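Local coordinates for protein malate dehydrogenase (Entamoeba histolytica, PDB 3I0P) that probably catalyses the reversible NAD-dependent oxidation of malate to oxaloacetate, at residues Y19-K24 and Y359-P364; G51-K56 and L346-E351; E29-M34 and N90-V95. One frame throughout, in Å; residues are numbered along the deposited sequence.

Contact 1: residues Y19-K24 and Y359-P364; sequences YQVLLK and YNVPLP
The Tyr-359 ring belongs to this contact, in which the C-terminal tail that follows helix 346-359 turns back onto helix 11-24 of a malate/L-lactate dehydrogenase fold. Two groups of the helix lie obliquely beside that ring: Val-21 CG1 is 4.0 Å from Tyr-359 CD2, the two side chains crossing at about a right angle, and Lys-24 CB is 4.0 Å from Tyr-359 CG. The Tyr-19 ring lies apart from 359-364, with Leu-23 CD1 of its own helix over one face, 3.8 Å above the plane and offset toward the rim.

The chain turns away from helix 346-359 at Asn-360, the first residue to leave helical angles, with a positive phi of 52°. That turn brings Val-361 onto helix 11-24, where its two methyls divide between neighbours. CG1 of Val-361, anti to the backbone N (chi1 177°), touches Gln-20 CB at 3.5 Å, while CG2 reaches the Val-21 and Lys-24 side chains. Val-21 also packs on Ile-60 of helix 55-64.

Lys-24 shows how a charged, solvent-exposed residue can still contribute apolar surface. Its CB lies 3.6 Å from Tyr-359 CB, and the chain bends at chi2 (-70°) to run past Val-361 in the opposite direction, with Lys-24 CG 3.7 Å from Val-361 CG2. No hydrogen bond links the segments; the Lys-24 methylenes simply lie beside a backbone carbonyl, CE being 3.3 Å from Tyr-359 O.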
loop_
_atom_site.group_PDB
_atom_site.type_symbol
_atom_site.label_atom_id
_atom_site.label_comp_id
_atom_site.label_asym_id
_atom_site.label_seq_id
_atom_site.Cartn_x
_atom_site.Cartn_y
_atom_site.Cartn_z
ATOM N N TYR A 19 -21.540 -6.309 24.970
ATOM C CA TYR A 19 -22.247 -5.057 25.153
ATOM C C TYR A 19 -22.708 -4.852 26.604
ATOM O O TYR A 19 -22.656 -3.730 27.121
ATOM C CB TYR A 19 -23.410 -5.023 24.167
ATOM C CG TYR A 19 -24.467 -3.969 24.376
ATOM C CD1 TYR A 19 -24.230 -2.631 24.055
ATOM C CD2 TYR A 19 -25.732 -4.323 24.838
ATOM C CE1 TYR A 19 -25.228 -1.658 24.231
ATOM C CE2 TYR A 19 -26.735 -3.366 25.015
ATOM C CZ TYR A 19 -26.475 -2.041 24.707
ATOM O OH TYR A 19 -27.465 -1.111 24.879
ATOM N N GLN A 20 -23.147 -5.926 27.263
ATOM C CA GLN A 20 -23.560 -5.822 28.663
ATOM C C GLN A 20 -22.364 -5.572 29.582
ATOM O O GLN A 20 -22.433 -4.729 30.475
ATOM C CB GLN A 20 -24.362 -7.041 29.129
ATOM C CG GLN A 20 -25.684 -7.297 28.385
ATOM C CD GLN A 20 -26.698 -6.154 28.471
ATOM O OE1 GLN A 20 -26.819 -5.468 29.491
ATOM N NE2 GLN A 20 -27.451 -5.966 27.385
ATOM N N VAL A 21 -21.263 -6.282 29.353
ATOM C CA VAL A 21 -20.073 -6.096 30.180
ATOM C C VAL A 21 -19.477 -4.683 30.022
ATOM O O VAL A 21 -18.953 -4.101 30.990
ATOM C CB VAL A 21 -19.011 -7.193 29.929
ATOM C CG1 VAL A 21 -17.786 -6.972 30.811
ATOM C CG2 VAL A 21 -19.599 -8.565 30.192
ATOM N N LEU A 22 -19.580 -4.130 28.815
ATOM C CA LEU A 22 -19.078 -2.785 28.547
ATOM C C LEU A 22 -19.929 -1.717 29.227
ATOM O O LEU A 22 -19.410 -0.694 29.667
ATOM C CB LEU A 22 -18.981 -2.526 27.042
ATOM C CG LEU A 22 -17.801 -3.144 26.289
ATOM C CD1 LEU A 22 -18.094 -3.245 24.792
ATOM C CD2 LEU A 22 -16.526 -2.348 26.550
ATOM N N LEU A 23 -21.235 -1.960 29.313
ATOM C CA LEU A 23 -22.123 -1.104 30.095
ATOM C C LEU A 23 -21.773 -1.186 31.575
ATOM O O LEU A 23 -21.625 -0.157 32.236
ATOM C CB LEU A 23 -23.580 -1.493 29.893
ATOM C CG LEU A 23 -24.194 -1.165 28.537
ATOM C CD1 LEU A 23 -25.614 -1.708 28.452
ATOM C CD2 LEU A 23 -24.157 0.336 28.281
ATOM N N LYS A 24 -21.612 -2.409 32.078
ATOM C CA LYS A 24 -21.320 -2.643 33.491
ATOM C C LYS A 24 -20.051 -1.951 33.967
ATOM O O LYS A 24 -20.011 -1.490 35.102
ATOM C CB LYS A 24 -21.249 -4.136 33.808
ATOM C CG LYS A 24 -22.581 -4.859 33.705
ATOM C CD LYS A 24 -23.549 -4.481 34.815
ATOM C CE LYS A 24 -24.853 -5.246 34.641
ATOM N NZ LYS A 24 -25.734 -5.143 35.821
ATOM N N TYR A 359 -19.642 -8.995 36.971
ATOM C CA TYR A 359 -20.552 -7.897 36.597
ATOM C C TYR A 359 -22.028 -8.267 36.541
ATOM O O TYR A 359 -22.874 -7.455 36.125
ATOM C CB TYR A 359 -20.080 -7.227 35.296
ATOM C CG TYR A 359 -18.649 -6.789 35.411
ATOM C CD1 TYR A 359 -18.291 -5.719 36.245
ATOM C CD2 TYR A 359 -17.640 -7.477 34.740
ATOM C CE1 TYR A 359 -16.956 -5.333 36.388
ATOM C CE2 TYR A 359 -16.306 -7.104 34.871
ATOM C CZ TYR A 359 -15.970 -6.032 35.696
ATOM O OH TYR A 359 -14.649 -5.673 35.820
ATOM N N ASN A 360 -22.328 -9.488 36.988
ATOM C CA ASN A 360 -23.685 -10.025 36.968
ATOM C C ASN A 360 -24.306 -9.889 35.576
ATOM O O ASN A 360 -25.375 -9.291 35.398
ATOM C CB ASN A 360 -24.553 -9.370 38.057
ATOM C CG ASN A 360 -25.851 -10.129 38.305
ATOM O OD1 ASN A 360 -25.841 -11.337 38.560
ATOM N ND2 ASN A 360 -26.980 -9.422 38.225
ATOM N N VAL A 361 -23.593 -10.419 34.589
ATOM C CA VAL A 361 -24.070 -10.472 33.219
ATOM C C VAL A 361 -24.309 -11.943 32.893
ATOM O O VAL A 361 -23.361 -12.721 32.806
ATOM C CB VAL A 361 -23.051 -9.862 32.236
ATOM C CG1 VAL A 361 -23.542 -9.987 30.800
ATOM C CG2 VAL A 361 -22.781 -8.411 32.581
ATOM N N PRO A 362 -25.583 -12.327 32.721
ATOM C CA PRO A 362 -25.959 -13.736 32.570
ATOM C C PRO A 362 -25.346 -14.398 31.340
ATOM O O PRO A 362 -25.199 -13.768 30.291
ATOM C CB PRO A 362 -27.491 -13.690 32.445
ATOM C CG PRO A 362 -27.890 -12.322 32.941
ATOM C CD PRO A 362 -26.745 -11.431 32.575
ATOM N N LEU A 363 -24.985 -15.666 31.497
ATOM C CA LEU A 363 -24.439 -16.472 30.421
ATOM C C LEU A 363 -25.200 -17.797 30.382
ATOM O O LEU A 363 -25.673 -18.263 31.419
ATOM C CB LEU A 363 -22.955 -16.714 30.674
ATOM C CG LEU A 363 -21.961 -16.582 29.523
ATOM C CD1 LEU A 363 -22.310 -15.430 28.589
ATOM C CD2 LEU A 363 -20.584 -16.378 30.111
ATOM N N PRO A 364 -25.350 -18.403 29.190
ATOM C CA PRO A 364 -26.092 -19.672 29.161
ATOM C C PRO A 364 -25.249 -20.908 29.532
ATOM O O PRO A 364 -25.643 -22.037 29.231
ATOM C CB PRO A 364 -26.588 -19.745 27.711
ATOM C CG PRO A 364 -25.526 -19.019 26.929
ATOM C CD PRO A 364 -25.092 -17.882 27.833
#

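Contact 2: residues G51-K56 and L346-E351; sequences GIQRFK and LVTINE
Thr-348 makes the innermost direct contacts here, where the turn leading into helix 55-64, and that helix's first residues, meet the C-terminal helix 346-359 of the malate/L-lactate dehydrogenase fold. Thr-348 CG2, anti to its backbone N, lies near Ile-52 O and Ile-52 CG1, while Thr-348 OG1 sits 3.4 Å from Gln-53 CG, the two side chains crossing at about a right angle. Farther along, Lys-56 CD rests 3.9 Å from Glu-351 CG.

In the next shell, water carries the polar links. Glu-351 extends beyond CG, and its OE1 accepts from water 2, which also donates to Gln-53 O at 2.7 Å and accepts from Thr-348 OG1 at 2.8 Å. Waters 1 and 3 lie within hydrogen-bonding distance of OE1 but have more acceptors than protons to give; water 1 accepts from Lys-56 N at 2.7 Å. The carboxylate thus faces the beginning of a helix whose N-cap position is Arg-54, and whose dipole would probably stabilise its negative charge.

Outermost are the groups that position these residues. Ile-52 N is hydrogen-bonded to Asp-43, and the Ile-52 side chain packs on Ile-14 and Met-18 of helix 11-24. Lys-56 forms its salt bridge with Asp-61; water 4 donates to Glu-351 OE2 at 3.1 Å and is reached only weakly by Lys-56 NZ, at 3.5 Å.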
loop_
_atom_site.group_PDB
_atom_site.type_symbol
_atom_site.label_atom_id
_atom_site.label_comp_id
_atom_site.label_asym_id
_atom_site.label_seq_id
_atom_site.Cartn_x
_atom_site.Cartn_y
_atom_site.Cartn_z
ATOM N N GLY A 51 -11.299 -10.060 18.563
ATOM C CA GLY A 51 -12.648 -9.962 19.140
ATOM C C GLY A 51 -12.687 -10.504 20.557
ATOM O O GLY A 51 -11.815 -10.190 21.365
ATOM N N ILE A 52 -13.678 -11.346 20.842
ATOM C CA ILE A 52 -13.893 -11.914 22.186
ATOM C C ILE A 52 -12.651 -12.550 22.843
ATOM O O ILE A 52 -12.471 -12.435 24.052
ATOM C CB ILE A 52 -15.149 -12.867 22.216
ATOM C CG1 ILE A 52 -15.570 -13.233 23.647
ATOM C CG2 ILE A 52 -14.934 -14.110 21.373
ATOM C CD1 ILE A 52 -16.022 -12.065 24.503
ATOM N N GLN A 53 -11.792 -13.199 22.057
ATOM C CA GLN A 53 -10.605 -13.891 22.604
ATOM C C GLN A 53 -9.576 -12.923 23.177
ATOM O O GLN A 53 -8.543 -13.331 23.724
ATOM C CB GLN A 53 -9.965 -14.801 21.556
ATOM C CG GLN A 53 -10.872 -15.942 21.145
ATOM C CD GLN A 53 -10.256 -16.874 20.116
ATOM O OE1 GLN A 53 -10.943 -17.332 19.193
ATOM N NE2 GLN A 53 -8.961 -17.170 20.269
ATOM N N ARG A 54 -9.894 -11.638 23.073
ATOM C CA ARG A 54 -9.009 -10.579 23.501
ATOM C C ARG A 54 -9.813 -9.549 24.278
ATOM O O ARG A 54 -9.289 -8.531 24.708
ATOM C CB ARG A 54 -8.377 -9.950 22.263
ATOM C CG ARG A 54 -6.933 -9.520 22.414
ATOM C CD ARG A 54 -6.039 -10.578 23.073
ATOM N NE ARG A 54 -5.762 -11.709 22.194
ATOM C CZ ARG A 54 -5.231 -12.855 22.609
ATOM N NH1 ARG A 54 -4.926 -13.010 23.892
ATOM N NH2 ARG A 54 -5.004 -13.850 21.751
ATOM N N PHE A 55 -11.095 -9.832 24.468
ATOM C CA PHE A 55 -12.009 -8.913 25.125
ATOM C C PHE A 55 -11.518 -8.541 26.512
ATOM O O PHE A 55 -11.367 -7.355 26.821
ATOM C CB PHE A 55 -13.407 -9.537 25.201
ATOM C CG PHE A 55 -14.462 -8.630 25.761
ATOM C CD1 PHE A 55 -14.663 -7.359 25.234
ATOM C CD2 PHE A 55 -15.282 -9.067 26.791
ATOM C CE1 PHE A 55 -15.648 -6.523 25.742
ATOM C CE2 PHE A 55 -16.270 -8.252 27.306
ATOM C CZ PHE A 55 -16.463 -6.975 26.778
ATOM N N LYS A 56 -11.244 -9.555 27.334
ATOM C CA LYS A 56 -10.851 -9.324 28.718
ATOM C C LYS A 56 -9.524 -8.562 28.885
ATOM O O LYS A 56 -9.484 -7.524 29.561
ATOM C CB LYS A 56 -10.822 -10.615 29.532
ATOM C CG LYS A 56 -10.860 -10.322 31.019
ATOM C CD LYS A 56 -10.536 -11.519 31.881
ATOM C CE LYS A 56 -10.092 -11.054 33.276
ATOM N NZ LYS A 56 -8.680 -10.564 33.302
ATOM N N LEU A 346 -10.910 -22.717 25.589
ATOM C CA LEU A 346 -11.321 -22.853 26.986
ATOM C C LEU A 346 -10.939 -21.637 27.821
ATOM O O LEU A 346 -11.695 -21.217 28.701
ATOM C CB LEU A 346 -10.685 -24.099 27.592
ATOM C CG LEU A 346 -11.583 -24.918 28.533
ATOM C CD1 LEU A 346 -12.381 -25.986 27.730
ATOM C CD2 LEU A 346 -10.767 -25.553 29.710
ATOM N N VAL A 347 -9.769 -21.066 27.539
ATOM C CA VAL A 347 -9.331 -19.840 28.220
ATOM C C VAL A 347 -10.347 -18.707 28.049
ATOM O O VAL A 347 -10.629 -17.989 29.002
ATOM C CB VAL A 347 -7.870 -19.412 27.817
ATOM C CG1 VAL A 347 -7.766 -19.044 26.333
ATOM C CG2 VAL A 347 -7.370 -18.269 28.702
ATOM N N THR A 348 -10.912 -18.575 26.847
ATOM C CA THR A 348 -11.868 -17.505 26.532
ATOM C C THR A 348 -13.174 -17.749 27.279
ATOM O O THR A 348 -13.739 -16.827 27.888
ATOM C CB THR A 348 -12.145 -17.383 25.005
ATOM O OG1 THR A 348 -10.911 -17.353 24.282
ATOM C CG2 THR A 348 -12.909 -16.112 24.693
ATOM N N ILE A 349 -13.636 -18.994 27.237
ATOM C CA ILE A 349 -14.820 -19.403 27.978
ATOM C C ILE A 349 -14.675 -19.019 29.445
ATOM O O ILE A 349 -15.588 -18.438 30.042
ATOM C CB ILE A 349 -15.082 -20.929 27.844
ATOM C CG1 ILE A 349 -15.346 -21.308 26.380
ATOM C CG2 ILE A 349 -16.243 -21.367 28.737
ATOM C CD1 ILE A 349 -16.537 -20.604 25.745
ATOM N N ASN A 350 -13.510 -19.329 30.011
ATOM C CA ASN A 350 -13.221 -19.034 31.412
ATOM C C ASN A 350 -13.102 -17.539 31.694
ATOM O O ASN A 350 -13.580 -17.058 32.731
ATOM C CB ASN A 350 -12.007 -19.840 31.890
ATOM C CG ASN A 350 -12.288 -21.344 31.901
ATOM O OD1 ASN A 350 -13.411 -21.775 32.179
ATOM N ND2 ASN A 350 -11.278 -22.146 31.582
ATOM N N GLU A 351 -12.509 -16.799 30.760
ATOM C CA GLU A 351 -12.527 -15.343 30.852
ATOM C C GLU A 351 -13.960 -14.792 30.876
ATOM O O GLU A 351 -14.264 -13.885 31.660
ATOM C CB GLU A 351 -11.738 -14.704 29.715
ATOM C CG GLU A 351 -10.238 -14.786 29.865
ATOM C CD GLU A 351 -9.516 -14.300 28.628
ATOM O OE1 GLU A 351 -10.193 -13.958 27.640
ATOM O OE2 GLU A 351 -8.269 -14.259 28.635
HETATM O O HOH W 1 -11.826 -12.047 26.604
HETATM O O HOH W 2 -9.303 -15.320 25.454
HETATM O O HOH W 3 -8.695 -11.762 26.765
HETATM O O HOH W 4 -7.675 -13.354 31.530
#

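Contact 3: residues E29-M34 and N90-V95; sequences EENARM and NGFGHV
Helix 29-45 packs here against the beginning of helix 93-111, the helix that connects two neighbouring parallel strands, 83-87 and 113-121, of the central mixed sheet. Phe-92 occupies the N-cap position, and the first helical turn is buried against its partner.

Val-95 is the hub. The Asn-31 side chain crosses it at about a right angle and lays its amide group against the two methyls: Asn-31 CG is 3.5 Å from Val-95 CG2, and Asn-31 OD1 is 3.5 Å from Val-95 CG1. An amide can pack against hydrocarbon in this way while its nitrogen is engaged, since Asn-31 ND2 is hydrogen-bonded to the carbonyls of Ala-72 and Pro-70. One turn on, Met-34 extends beyond CG, and its SD passes 4.1 Å from Val-95 CA. Phe-92 CE2 approaches Asn-31 CB obliquely at 4.4 Å, while the Phe-92 side chain also packs on Leu-22 of helix 11-24.

Within helix 29-45, Arg-33 grips Glu-29 side-on with two nitrogens, NH2 to OE1 at 3.0 Å (166°) and NE to OE2 at 3.1 Å. Glu-29 OE2 has a second partner in Tyr-19 OH. The His-94 side chain lies about 8 Å from a bound NAD, and its ring meets that of Tyr-59. The whole is a helix packed against the N-terminal turn of the connecting helix of a beta-alpha-beta crossover.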
loop_
_atom_site.group_PDB
_atom_site.type_symbol
_atom_site.label_atom_id
_atom_site.label_comp_id
_atom_site.label_asym_id
_atom_site.label_seq_id
_atom_site.Cartn_x
_atom_site.Cartn_y
_atom_site.Cartn_z
ATOM N N GLU A 29 -23.371 4.249 26.425
ATOM C CA GLU A 29 -24.133 3.205 25.747
ATOM C C GLU A 29 -23.814 3.099 24.248
ATOM O O GLU A 29 -23.605 1.989 23.730
ATOM C CB GLU A 29 -25.634 3.362 25.994
ATOM C CG GLU A 29 -26.443 2.154 25.556
ATOM C CD GLU A 29 -26.892 2.218 24.106
ATOM O OE1 GLU A 29 -26.827 3.305 23.486
ATOM O OE2 GLU A 29 -27.331 1.175 23.587
ATOM N N GLU A 30 -23.775 4.234 23.554
ATOM C CA GLU A 30 -23.426 4.213 22.139
ATOM C C GLU A 30 -21.997 3.682 21.938
ATOM O O GLU A 30 -21.760 2.885 21.025
ATOM C CB GLU A 30 -23.609 5.587 21.495
ATOM C CG GLU A 30 -23.561 5.555 19.959
ATOM C CD GLU A 30 -23.613 6.946 19.324
ATOM O OE1 GLU A 30 -23.589 7.965 20.068
ATOM O OE2 GLU A 30 -23.681 7.010 18.072
ATOM N N ASN A 31 -21.064 4.109 22.797
ATOM C CA ASN A 31 -19.699 3.578 22.790
ATOM C C ASN A 31 -19.659 2.055 22.905
ATOM O O ASN A 31 -18.929 1.397 22.161
ATOM C CB ASN A 31 -18.851 4.206 23.899
ATOM C CG ASN A 31 -18.387 5.630 23.569
ATOM O OD1 ASN A 31 -18.807 6.233 22.570
ATOM N ND2 ASN A 31 -17.518 6.176 24.429
ATOM N N ALA A 32 -20.451 1.490 23.822
ATOM C CA ALA A 32 -20.514 0.032 23.970
ATOM C C ALA A 32 -20.927 -0.621 22.657
ATOM O O ALA A 32 -20.378 -1.651 22.288
ATOM C CB ALA A 32 -21.458 -0.371 25.092
ATOM N N ARG A 33 -21.878 -0.005 21.953
ATOM C CA ARG A 33 -22.346 -0.513 20.668
ATOM C C ARG A 33 -21.290 -0.446 19.562
ATOM O O ARG A 33 -21.098 -1.417 18.831
ATOM C CB ARG A 33 -23.637 0.184 20.229
ATOM C CG ARG A 33 -24.891 -0.586 20.605
ATOM C CD ARG A 33 -26.145 0.076 20.068
ATOM N NE ARG A 33 -26.355 1.404 20.631
ATOM C CZ ARG A 33 -26.544 2.509 19.917
ATOM N NH1 ARG A 33 -26.569 2.469 18.585
ATOM N NH2 ARG A 33 -26.732 3.666 20.544
ATOM N N MET A 34 -20.603 0.686 19.453
ATOM C CA MET A 34 -19.571 0.850 18.438
ATOM C C MET A 34 -18.454 -0.171 18.637
ATOM O O MET A 34 -18.038 -0.818 17.690
ATOM C CB MET A 34 -19.018 2.281 18.436
ATOM C CG MET A 34 -19.990 3.334 17.903
ATOM S SD MET A 34 -19.246 4.979 17.870
ATOM C CE MET A 34 -20.524 5.963 17.090
ATOM N N ASN A 90 -8.411 9.775 24.628
ATOM C CA ASN A 90 -8.072 8.482 25.239
ATOM C C ASN A 90 -9.248 7.487 25.230
ATOM O O ASN A 90 -9.303 6.561 26.042
ATOM C CB ASN A 90 -7.443 8.668 26.644
ATOM C CG ASN A 90 -6.987 7.350 27.279
ATOM O OD1 ASN A 90 -7.285 7.082 28.435
ATOM N ND2 ASN A 90 -6.276 6.532 26.527
ATOM N N GLY A 91 -10.173 7.670 24.289
ATOM C CA GLY A 91 -11.293 6.737 24.134
ATOM C C GLY A 91 -10.934 5.444 23.412
ATOM O O GLY A 91 -9.763 5.183 23.105
ATOM N N PHE A 92 -11.952 4.632 23.144
ATOM C CA PHE A 92 -11.800 3.417 22.351
ATOM C C PHE A 92 -11.452 3.764 20.915
ATOM O O PHE A 92 -12.098 4.624 20.304
ATOM C CB PHE A 92 -13.115 2.676 22.266
ATOM C CG PHE A 92 -13.618 2.131 23.561
ATOM C CD1 PHE A 92 -13.044 0.986 24.125
ATOM C CD2 PHE A 92 -14.730 2.709 24.176
ATOM C CE1 PHE A 92 -13.553 0.453 25.307
ATOM C CE2 PHE A 92 -15.246 2.178 25.345
ATOM C CZ PHE A 92 -14.660 1.052 25.916
ATOM N N GLY A 93 -10.469 3.066 20.355
ATOM C CA GLY A 93 -10.136 3.248 18.951
ATOM C C GLY A 93 -11.343 3.020 18.062
ATOM O O GLY A 93 -11.499 3.685 17.045
ATOM N N HIS A 94 -12.194 2.077 18.466
ATOM C CA HIS A 94 -13.397 1.706 17.717
ATOM C C HIS A 94 -14.378 2.851 17.705
ATOM O O HIS A 94 -15.067 3.068 16.705
ATOM C CB HIS A 94 -14.066 0.479 18.329
ATOM C CG HIS A 94 -13.111 -0.446 19.008
ATOM N ND1 HIS A 94 -12.682 -0.245 20.302
ATOM C CD2 HIS A 94 -12.482 -1.562 18.569
ATOM C CE1 HIS A 94 -11.843 -1.208 20.636
ATOM N NE2 HIS A 94 -11.705 -2.022 19.604
ATOM N N VAL A 95 -14.429 3.592 18.811
ATOM C CA VAL A 95 -15.268 4.782 18.897
ATOM C C VAL A 95 -14.715 5.869 17.973
ATOM O O VAL A 95 -15.440 6.394 17.131
ATOM C CB VAL A 95 -15.411 5.274 20.362
ATOM C CG1 VAL A 95 -16.034 6.668 20.425
ATOM C CG2 VAL A 95 -16.233 4.276 21.172
#

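In the fold
From the N terminus, helix 11-24 supplies the first half of contact 1, whose partner comes only at the C-terminal tail, so this contact closes almost the entire chain into one loop. The other two fall within that span. Contact 3 closes the shortest loop of the three, from helix 29-45 to the start of helix 93-111; contact 2 begins inside it, at 51-56, and ends far beyond it, at 346-351, so the two cross. Phe-55 packs on Val-21 and Leu-22, joining contacts 1 and 2, while Ala-32 packs on Tyr-19, joining 1 and 3. The N-terminal helices are thus tied to the tail (contact 1), to the C-terminal helix itself (contact 2) and to a connecting helix of the central sheet (contact 3).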